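Local structure of xylose isomerase-like TIM barrel domain-containing protein (Thermus thermophilus, 3AYV) at residues D91-H96 with L129-L134. The protein is of unknown function but binds zinc in a TIM barrel of the xylose isomerase-like family and may take part in protection against oxidative stress. Residues are numbered along the deposited sequence; the frame is centred on the assembly and turned at random.
Sequences DRAVFH and LGVRLL. With ZN (zinc ion), chain E.
Neighbouring parallel strands of the TIM barrel, 92-96 and 132-136, pair R92 with R132, A93 with L133 and V94 with L134. Four backbone hydrogen bonds join them: R132 N to D91 O, A93 N to R132 O, L134 N to A93 O and F95 N to L134 O. The first is the straightest, 170° at the hydrogen. D91 O also accepts from a water that bridges to G130 O. G130 ends helix 120-129 in a Schellman motif. This is the fourth beta-alpha-beta crossover of the eight-stranded barrel.

R92, V94, R132 and L134 start on the inner face, but the end of R132 leads away. L134 CD1 lies 3.8 Å from R92 CB and 4.0 Å from V94 CG2. R92 CG touches R132 CB at 3.9 Å. R132 NE forms a salt bridge with E184 OE1, and R92 NH1 hydrogen-bonds to E184 O.

A93 and L133 lie on the outer face, with A93 on L82 of helix 68-87. A93 CB meets V131 CG1 at 3.8 Å. With chi1 at 75°, F95 CG is set between backbone N and carbonyl carbon, and ring atom CD1 approaches L134 O obliquely at 3.2 Å. The ring crosses L133 at about a right angle, with CE1 3.6 Å from L133 CG. An alanine at F95 would probably open a gap beside L133, L119 and L157. H96 NE2 binds zinc at 2.4 Å, with H55, E136 and two waters.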
loop_
_atom_site.group_PDB
_atom_site.type_symbol
_atom_site.label_atom_id
_atom_site.label_comp_id
_atom_site.label_asym_id
_atom_site.label_seq_id
_atom_site.Cartn_x
_atom_site.Cartn_y
_atom_site.Cartn_z
ATOM N N ASP A 91 9.977 -7.524 2.159
ATOM C CA ASP A 91 10.698 -6.988 1.006
ATOM C C ASP A 91 10.336 -5.521 0.767
ATOM O O ASP A 91 11.194 -4.723 0.381
ATOM C CB ASP A 91 10.548 -7.854 -0.264
ATOM C CG ASP A 91 9.085 -7.992 -0.763
ATOM O OD1 ASP A 91 8.118 -7.509 -0.116
ATOM O OD2 ASP A 91 8.915 -8.594 -1.849
ATOM N N ARG A 92 9.079 -5.181 1.070
ATOM C CA ARG A 92 8.547 -3.832 0.782
ATOM C C ARG A 92 7.696 -3.335 1.944
ATOM O O ARG A 92 7.139 -4.142 2.712
ATOM C CB ARG A 92 7.670 -3.899 -0.477
ATOM C CG ARG A 92 8.431 -4.241 -1.741
ATOM C CD ARG A 92 7.557 -4.892 -2.810
ATOM N NE ARG A 92 8.342 -5.022 -4.040
ATOM C CZ ARG A 92 7.861 -4.930 -5.276
ATOM N NH1 ARG A 92 6.579 -4.689 -5.490
ATOM N NH2 ARG A 92 8.692 -5.065 -6.311
ATOM N N ALA A 93 7.584 -2.002 2.069
ATOM C CA ALA A 93 6.723 -1.393 3.094
ATOM C C ALA A 93 5.966 -0.283 2.408
ATOM O O ALA A 93 6.574 0.572 1.725
ATOM C CB ALA A 93 7.546 -0.827 4.282
ATOM N N VAL A 94 4.651 -0.277 2.594
ATOM C CA VAL A 94 3.785 0.662 1.866
ATOM C C VAL A 94 3.270 1.697 2.854
ATOM O O VAL A 94 2.951 1.359 4.003
ATOM C CB VAL A 94 2.568 -0.081 1.258
ATOM C CG1 VAL A 94 1.647 0.904 0.526
ATOM C CG2 VAL A 94 3.036 -1.186 0.277
ATOM N N PHE A 95 3.156 2.955 2.401
ATOM C CA PHE A 95 2.673 4.020 3.282
ATOM C C PHE A 95 1.891 5.034 2.436
ATOM O O PHE A 95 1.984 5.048 1.188
ATOM C CB PHE A 95 3.841 4.683 4.059
ATOM C CG PHE A 95 4.671 5.608 3.208
ATOM C CD1 PHE A 95 5.661 5.092 2.370
ATOM C CD2 PHE A 95 4.458 6.990 3.231
ATOM C CE1 PHE A 95 6.408 5.928 1.549
ATOM C CE2 PHE A 95 5.212 7.852 2.413
ATOM C CZ PHE A 95 6.193 7.314 1.571
ATOM N N HIS A 96 1.071 5.844 3.108
ATOM C CA HIS A 96 0.290 6.889 2.433
ATOM C C HIS A 96 0.979 8.239 2.565
ATOM O O HIS A 96 1.785 8.424 3.477
ATOM C CB HIS A 96 -1.072 7.048 3.140
ATOM C CG HIS A 96 -1.983 5.877 2.973
ATOM N ND1 HIS A 96 -3.274 5.883 3.460
ATOM C CD2 HIS A 96 -1.818 4.683 2.362
ATOM C CE1 HIS A 96 -3.855 4.730 3.179
ATOM N NE2 HIS A 96 -2.991 3.981 2.525
ATOM N N LEU A 129 17.843 -0.786 6.420
ATOM C CA LEU A 129 17.204 -2.079 6.651
ATOM C C LEU A 129 17.058 -3.012 5.442
ATOM O O LEU A 129 16.753 -4.196 5.606
ATOM C CB LEU A 129 15.837 -1.870 7.354
ATOM C CG LEU A 129 15.918 -1.284 8.771
ATOM C CD1 LEU A 129 14.507 -0.773 9.238
ATOM C CD2 LEU A 129 16.478 -2.279 9.806
ATOM N N GLY A 130 17.240 -2.497 4.236
ATOM C CA GLY A 130 17.088 -3.286 3.037
ATOM C C GLY A 130 15.630 -3.516 2.663
ATOM O O GLY A 130 15.305 -4.488 1.991
ATOM N N VAL A 131 14.766 -2.605 3.093
ATOM C CA VAL A 131 13.323 -2.670 2.811
ATOM C C VAL A 131 13.014 -1.616 1.746
ATOM O O VAL A 131 13.446 -0.454 1.855
ATOM C CB VAL A 131 12.522 -2.376 4.097
ATOM C CG1 VAL A 131 10.995 -2.299 3.810
ATOM C CG2 VAL A 131 12.854 -3.412 5.209
ATOM N N ARG A 132 12.305 -2.022 0.693
ATOM C CA ARG A 132 11.932 -1.106 -0.385
ATOM C C ARG A 132 10.682 -0.310 0.043
ATOM O O ARG A 132 9.675 -0.917 0.398
ATOM C CB ARG A 132 11.610 -1.916 -1.640
ATOM C CG ARG A 132 11.009 -1.143 -2.818
ATOM C CD ARG A 132 11.987 -0.084 -3.373
ATOM N NE ARG A 132 11.524 0.453 -4.652
ATOM C CZ ARG A 132 12.119 1.457 -5.292
ATOM N NH1 ARG A 132 13.203 2.008 -4.766
ATOM N NH2 ARG A 132 11.634 1.914 -6.452
ATOM N N LEU A 133 10.766 1.027 0.013
ATOM C CA LEU A 133 9.669 1.889 0.509
ATOM C C LEU A 133 8.775 2.278 -0.641
ATOM O O LEU A 133 9.258 2.687 -1.697
ATOM C CB LEU A 133 10.238 3.161 1.146
ATOM C CG LEU A 133 9.366 4.021 2.047
ATOM C CD1 LEU A 133 8.881 3.224 3.286
ATOM C CD2 LEU A 133 10.092 5.291 2.499
ATOM N N LEU A 134 7.461 2.164 -0.443
ATOM C CA LEU A 134 6.525 2.433 -1.536
ATOM C C LEU A 134 5.463 3.395 -1.062
ATOM O O LEU A 134 4.821 3.155 -0.054
ATOM C CB LEU A 134 5.824 1.154 -2.019
ATOM C CG LEU A 134 6.748 0.000 -2.412
ATOM C CD1 LEU A 134 5.938 -1.279 -2.533
ATOM C CD2 LEU A 134 7.441 0.361 -3.734
HETATM ZN ZN ZN E . -3.077 1.723 1.748
HETATM O O HOH W 1 13.864 -5.317 -0.141
HETATM O O HOH W 2 -4.061 -0.098 1.376
HETATM O O HOH W 3 -5.196 1.789 2.995
#